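Local coordinates for putative aspartyl-tRNA synthetase (PDB 6OD8), which probably attaches L-aspartate to tRNA(Asp) at the expense of ATP, as a class II aminoacyl-tRNA synthetase of the aspartate type, at the interface of chains A and B. Sequence-based numbering; all coordinates share one arbitrary frame. Chains: chain A/B, Putative aspartyl-tRNA synthetase.

Contact 1: the interface of chains A and B. Residues chain A 94, 140, 176-178, 181, 213; chain B 517-519.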
# COMPACT_ATOMS: atom_id res chain seq x y z
N ARG A 94 -28.23 11.50 1.76
CA ARG A 94 -28.19 12.74 0.99
C ARG A 94 -29.53 13.03 0.34
O ARG A 94 -30.19 12.12 -0.17
CB ARG A 94 -27.13 12.64 -0.12
CG ARG A 94 -25.72 12.61 0.38
CD ARG A 94 -25.08 13.97 0.30
NE ARG A 94 -23.65 13.90 0.58
CZ ARG A 94 -22.92 14.91 1.04
NH1 ARG A 94 -23.49 16.08 1.27
NH2 ARG A 94 -21.62 14.76 1.24
N GLU A 140 -28.21 18.07 -1.45
CA GLU A 140 -26.95 17.61 -0.87
C GLU A 140 -26.92 17.73 0.66
O GLU A 140 -25.95 17.28 1.27
CB GLU A 140 -25.71 18.30 -1.48
CG GLU A 140 -25.60 18.04 -2.99
CD GLU A 140 -25.59 16.56 -3.27
OE1 GLU A 140 -24.62 15.89 -2.84
OE2 GLU A 140 -26.58 16.06 -3.86
N GLU A 176 -26.63 20.84 6.77
CA GLU A 176 -27.26 21.52 5.65
C GLU A 176 -26.22 21.93 4.63
O GLU A 176 -25.15 22.44 4.99
CB GLU A 176 -28.03 22.75 6.12
CG GLU A 176 -29.02 22.45 7.21
CD GLU A 176 -29.78 23.69 7.61
OE1 GLU A 176 -30.82 23.56 8.29
OE2 GLU A 176 -29.33 24.79 7.23
N SER A 177 -26.52 21.67 3.37
CA SER A 177 -25.68 22.12 2.28
C SER A 177 -26.01 23.57 1.95
O SER A 177 -27.14 24.02 2.13
CB SER A 177 -25.89 21.23 1.05
OG SER A 177 -25.15 21.68 -0.07
N LEU A 178 -25.01 24.29 1.46
CA LEU A 178 -25.30 25.52 0.74
C LEU A 178 -26.34 25.25 -0.35
O LEU A 178 -26.39 24.16 -0.95
CB LEU A 178 -24.02 26.08 0.12
CG LEU A 178 -22.95 26.50 1.14
CD1 LEU A 178 -21.71 27.02 0.44
CD2 LEU A 178 -23.52 27.54 2.10
N LEU A 181 -24.51 25.38 -5.33
CA LEU A 181 -23.58 24.30 -5.60
C LEU A 181 -22.57 24.73 -6.66
O LEU A 181 -22.89 25.55 -7.52
CB LEU A 181 -24.32 23.04 -6.09
CG LEU A 181 -25.30 22.42 -5.10
CD1 LEU A 181 -26.01 21.25 -5.74
CD2 LEU A 181 -24.58 21.96 -3.85
N ARG A 213 -19.24 12.27 -5.75
CA ARG A 213 -20.57 11.75 -5.43
C ARG A 213 -21.28 11.16 -6.64
O ARG A 213 -22.30 10.48 -6.46
CB ARG A 213 -21.43 12.86 -4.81
CG ARG A 213 -20.78 13.50 -3.58
CD ARG A 213 -21.57 14.73 -3.08
NE ARG A 213 -20.72 15.49 -2.16
CZ ARG A 213 -21.11 16.56 -1.47
NH1 ARG A 213 -22.36 17.02 -1.58
NH2 ARG A 213 -20.25 17.15 -0.67
N ARG B 517 -18.91 22.19 3.23
CA ARG B 517 -20.00 23.15 3.12
C ARG B 517 -21.19 22.65 2.32
O ARG B 517 -22.25 23.30 2.35
CB ARG B 517 -19.50 24.47 2.49
CG ARG B 517 -18.43 25.19 3.32
CD ARG B 517 -18.09 26.53 2.69
NE ARG B 517 -16.92 27.20 3.26
CZ ARG B 517 -16.94 27.98 4.34
NH1 ARG B 517 -18.05 28.17 5.02
NH2 ARG B 517 -15.82 28.56 4.76
N LEU B 518 -21.06 21.54 1.60
CA LEU B 518 -22.11 21.01 0.73
C LEU B 518 -22.72 19.77 1.36
O LEU B 518 -22.99 18.77 0.69
CB LEU B 518 -21.57 20.72 -0.67
CG LEU B 518 -20.75 21.86 -1.28
CD1 LEU B 518 -20.19 21.50 -2.69
CD2 LEU B 518 -21.60 23.14 -1.34
N GLY B 519 -22.97 19.82 2.67
CA GLY B 519 -23.42 18.67 3.42
C GLY B 519 -22.23 17.81 3.82
O GLY B 519 -21.38 17.48 2.98
O HOH W 1 -19.59 19.05 1.53
O HOH W 2 -22.46 21.20 5.25

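Contact 2: the interface of chains A and B. Residues chain A 92-94, 111, 142, 175; chain B 286, 519-521.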
# COMPACT_ATOMS: atom_id res chain seq x y z
N ARG A 92 -29.92 7.58 7.32
CA ARG A 92 -29.18 8.82 7.09
C ARG A 92 -28.77 8.86 5.62
O ARG A 92 -28.15 7.91 5.12
CB ARG A 92 -27.95 8.89 8.00
CG ARG A 92 -27.18 10.18 7.87
CD ARG A 92 -26.19 10.28 9.02
NE ARG A 92 -26.90 10.37 10.30
CZ ARG A 92 -26.30 10.38 11.49
NH1 ARG A 92 -24.98 10.29 11.57
NH2 ARG A 92 -27.04 10.46 12.61
N ALA A 93 -29.14 9.93 4.91
CA ALA A 93 -28.92 9.96 3.48
C ALA A 93 -28.76 11.40 2.99
O ALA A 93 -29.12 12.36 3.67
CB ALA A 93 -30.09 9.30 2.73
N ARG A 94 -28.23 11.50 1.76
CA ARG A 94 -28.19 12.74 0.99
C ARG A 94 -29.53 13.03 0.34
O ARG A 94 -30.19 12.12 -0.17
CB ARG A 94 -27.13 12.64 -0.12
CG ARG A 94 -25.72 12.61 0.38
CD ARG A 94 -25.08 13.97 0.30
NE ARG A 94 -23.65 13.90 0.58
CZ ARG A 94 -22.92 14.91 1.04
NH1 ARG A 94 -23.49 16.08 1.27
NH2 ARG A 94 -21.62 14.76 1.24
N ASP A 111 -27.24 7.40 -1.16
CA ASP A 111 -25.96 7.18 -0.49
C ASP A 111 -25.07 6.47 -1.51
O ASP A 111 -25.22 5.26 -1.75
CB ASP A 111 -26.11 6.38 0.79
CG ASP A 111 -24.81 6.32 1.59
OD1 ASP A 111 -23.78 6.83 1.11
OD2 ASP A 111 -24.83 5.75 2.70
N ILE A 142 -27.62 16.41 4.32
CA ILE A 142 -27.73 15.06 4.85
C ILE A 142 -28.84 15.06 5.90
O ILE A 142 -28.88 15.93 6.77
CB ILE A 142 -26.39 14.58 5.43
CG1 ILE A 142 -25.38 14.42 4.29
CG2 ILE A 142 -26.59 13.27 6.17
CD1 ILE A 142 -23.97 14.19 4.77
N THR A 175 -26.61 17.73 8.53
CA THR A 175 -25.94 18.95 8.12
C THR A 175 -26.64 19.52 6.89
O THR A 175 -27.18 18.78 6.07
CB THR A 175 -24.46 18.71 7.78
OG1 THR A 175 -24.36 17.69 6.78
CG2 THR A 175 -23.68 18.28 9.01
N ASP B 286 -18.82 11.08 -0.29
CA ASP B 286 -19.72 9.98 0.05
C ASP B 286 -19.06 8.60 0.08
O ASP B 286 -19.78 7.60 0.09
CB ASP B 286 -20.96 9.93 -0.86
CG ASP B 286 -21.87 11.14 -0.65
OD1 ASP B 286 -21.71 11.81 0.38
OD2 ASP B 286 -22.72 11.44 -1.53
N GLY B 519 -22.97 19.82 2.67
CA GLY B 519 -23.42 18.67 3.42
C GLY B 519 -22.23 17.81 3.82
O GLY B 519 -21.38 17.48 2.98
N ALA B 520 -22.13 17.48 5.11
CA ALA B 520 -21.00 16.72 5.60
C ALA B 520 -21.48 15.60 6.50
O ALA B 520 -22.47 15.74 7.22
CB ALA B 520 -20.00 17.61 6.37
N TRP B 521 -20.78 14.49 6.45
CA TRP B 521 -21.04 13.37 7.33
C TRP B 521 -20.25 13.53 8.62
O TRP B 521 -19.05 13.86 8.58
CB TRP B 521 -20.62 12.05 6.66
CG TRP B 521 -21.33 11.72 5.37
CD1 TRP B 521 -20.94 12.03 4.10
CD2 TRP B 521 -22.52 10.93 5.25
NE1 TRP B 521 -21.85 11.52 3.19
CE2 TRP B 521 -22.82 10.84 3.87
CE3 TRP B 521 -23.38 10.30 6.17
CZ2 TRP B 521 -23.94 10.14 3.39
CZ3 TRP B 521 -24.48 9.61 5.70
CH2 TRP B 521 -24.75 9.55 4.31
O HOH W 3 -21.61 6.05 -0.57

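Contact 1: the interface of chains A and B
A:Arg94, from strand 88-100 of the OB-fold anticodon-binding region, and A:Arg213, from a loop of chain A's own class II synthetase region, converge on the backbone carbonyl of B:Leu518 in a synthetase-region loop of chain B. Their guanidinium groups lie one over the other: NH2 of A:Arg94 sits above the centre of the A:Arg213 group, 3.3 Å from its plane. Each sends NH1 to the same oxygen. The bond from A:Arg94 NH1 to B:Leu518 O measures 2.8 Å and falls on a carbonyl lone pair, but the acceptor is tilted 30° from the guanidinium plane and the bond is bent. A:Arg213 NH1 reaches B:Leu518 O at 2.9 Å in a straighter bond, from an extended chain that crosses the B:Leu518 side chain at about a right angle.

A:Glu140 steadies both arginines and may ease the repulsion expected between two positive groups lying so close. Its backbone O takes a bond from A:Arg94 NH1, in the guanidinium plane. The carboxylate oxygen A:Glu140 OE1 forms a salt bridge with A:Arg213 NH1 at 2.8 Å, through the lone pair turned away from OE2. A:Arg94 NH2 also donates to B:Gly519 O, reaching it from above the carbonyl plane at 3.2 Å, while NH1 adds a weak bond to that oxygen. One water joins A:Arg213 NH2 to B:Leu518 N and B:Gly519 O.

Farther along, A:Ser177 and B:Leu518 pair as a short antiparallel bridge. A:Leu178 N donates to B:Arg517 O at 3.1 Å, and a second water links A:Glu176 O with B:Gly519 N. With OG anti to its backbone N (chi1 176°), A:Ser177 bonds to A:Leu178 O. The A:Leu178 side chain runs alongside B:Arg517, CD1 against CB, whereas the CD2 methyls of A:Leu181 and B:Leu518 meet loosely, 4.1 Å apart.

Contact 2: the interface of chains A and B
A:Ile142 pushes its terminal methyl CD1 onto one face of the B:Trp521 indole. The methyl lies 3.5 Å from the centroid of the five-membered ring, a CH-pi contact, and is also over the six-membered ring. CG1 is anti to the carbonyl carbon (chi1 -67°), and the extended arm beyond it brings CD1 both onto the indole and over the centre of the A:Arg94 guanidinium. At the benzo end, A:Arg92 slides past the indole in the opposite direction; the aliphatic A:Arg92 CG touches B:Trp521 CZ3 at 3.5 Å, so the carbon chain rather than the charged tip makes this contact.

The pyrrole N-H points within the ring plane at the carboxylate of B:Asp286. B:Trp521 NE1 donates to B:Asp286 OD1 at 2.8 Å in an almost straight bond, which should fix the rotation of the indole. A:Arg94 comes to the same oxygen tip to tip and side-on, its guanidinium 43° from the carboxylate plane. A:Arg94 NE bonds to B:Asp286 OD1 at 2.8 Å on the syn lone pair; A:Arg94 NH2 meets B:Asp286 OD1 at 3.1 Å on the same side, tilted out of the carboxylate plane. Three N-H groups, two from A:Arg94 and one from B:Trp521, thus grip this oxygen, and A:Arg94 with B:Asp286 is also a salt bridge.

On the rim beside A:Ile142, A:Thr175 OG1 donates to B:Ala520 O at 2.7 Å and accepts from B:Ala520 N at 2.8 Å. Set between backbone N and carbonyl carbon (chi1 55°), the hydroxyl is turned toward B:Ala520 and can serve both groups at once. On another side, a water bridges A:Asp111 OD1 and B:Asp286 O.

In chain A the site is built on strands 88-100, 104-111 and 142-151 of the OB-fold region, with A:Thr175 beside them; chain B supplies two loop segments of its synthetase region, the one around B:Trp521 leading into strand 523-529.

Contact 1 and contact 2 are neighbouring parts of one surface, the centres of their C-alpha atoms about 8 Å apart. A:Arg94 and B:Gly519 belong to both, and the chain B loop 517-521 runs from contact 1 into contact 2. A:Arg94, from strand 88-100, ties the carbonyls of that loop in contact 1 to the acidic side chain in contact 2. The two-fold symmetry of the dimer repeats both contacts with the chains exchanged. Each OB-fold region is therefore held against the synthetase region of the partner, which may help set its position for tRNA binding; dimers are usual for class II aspartyl-tRNA synthetases.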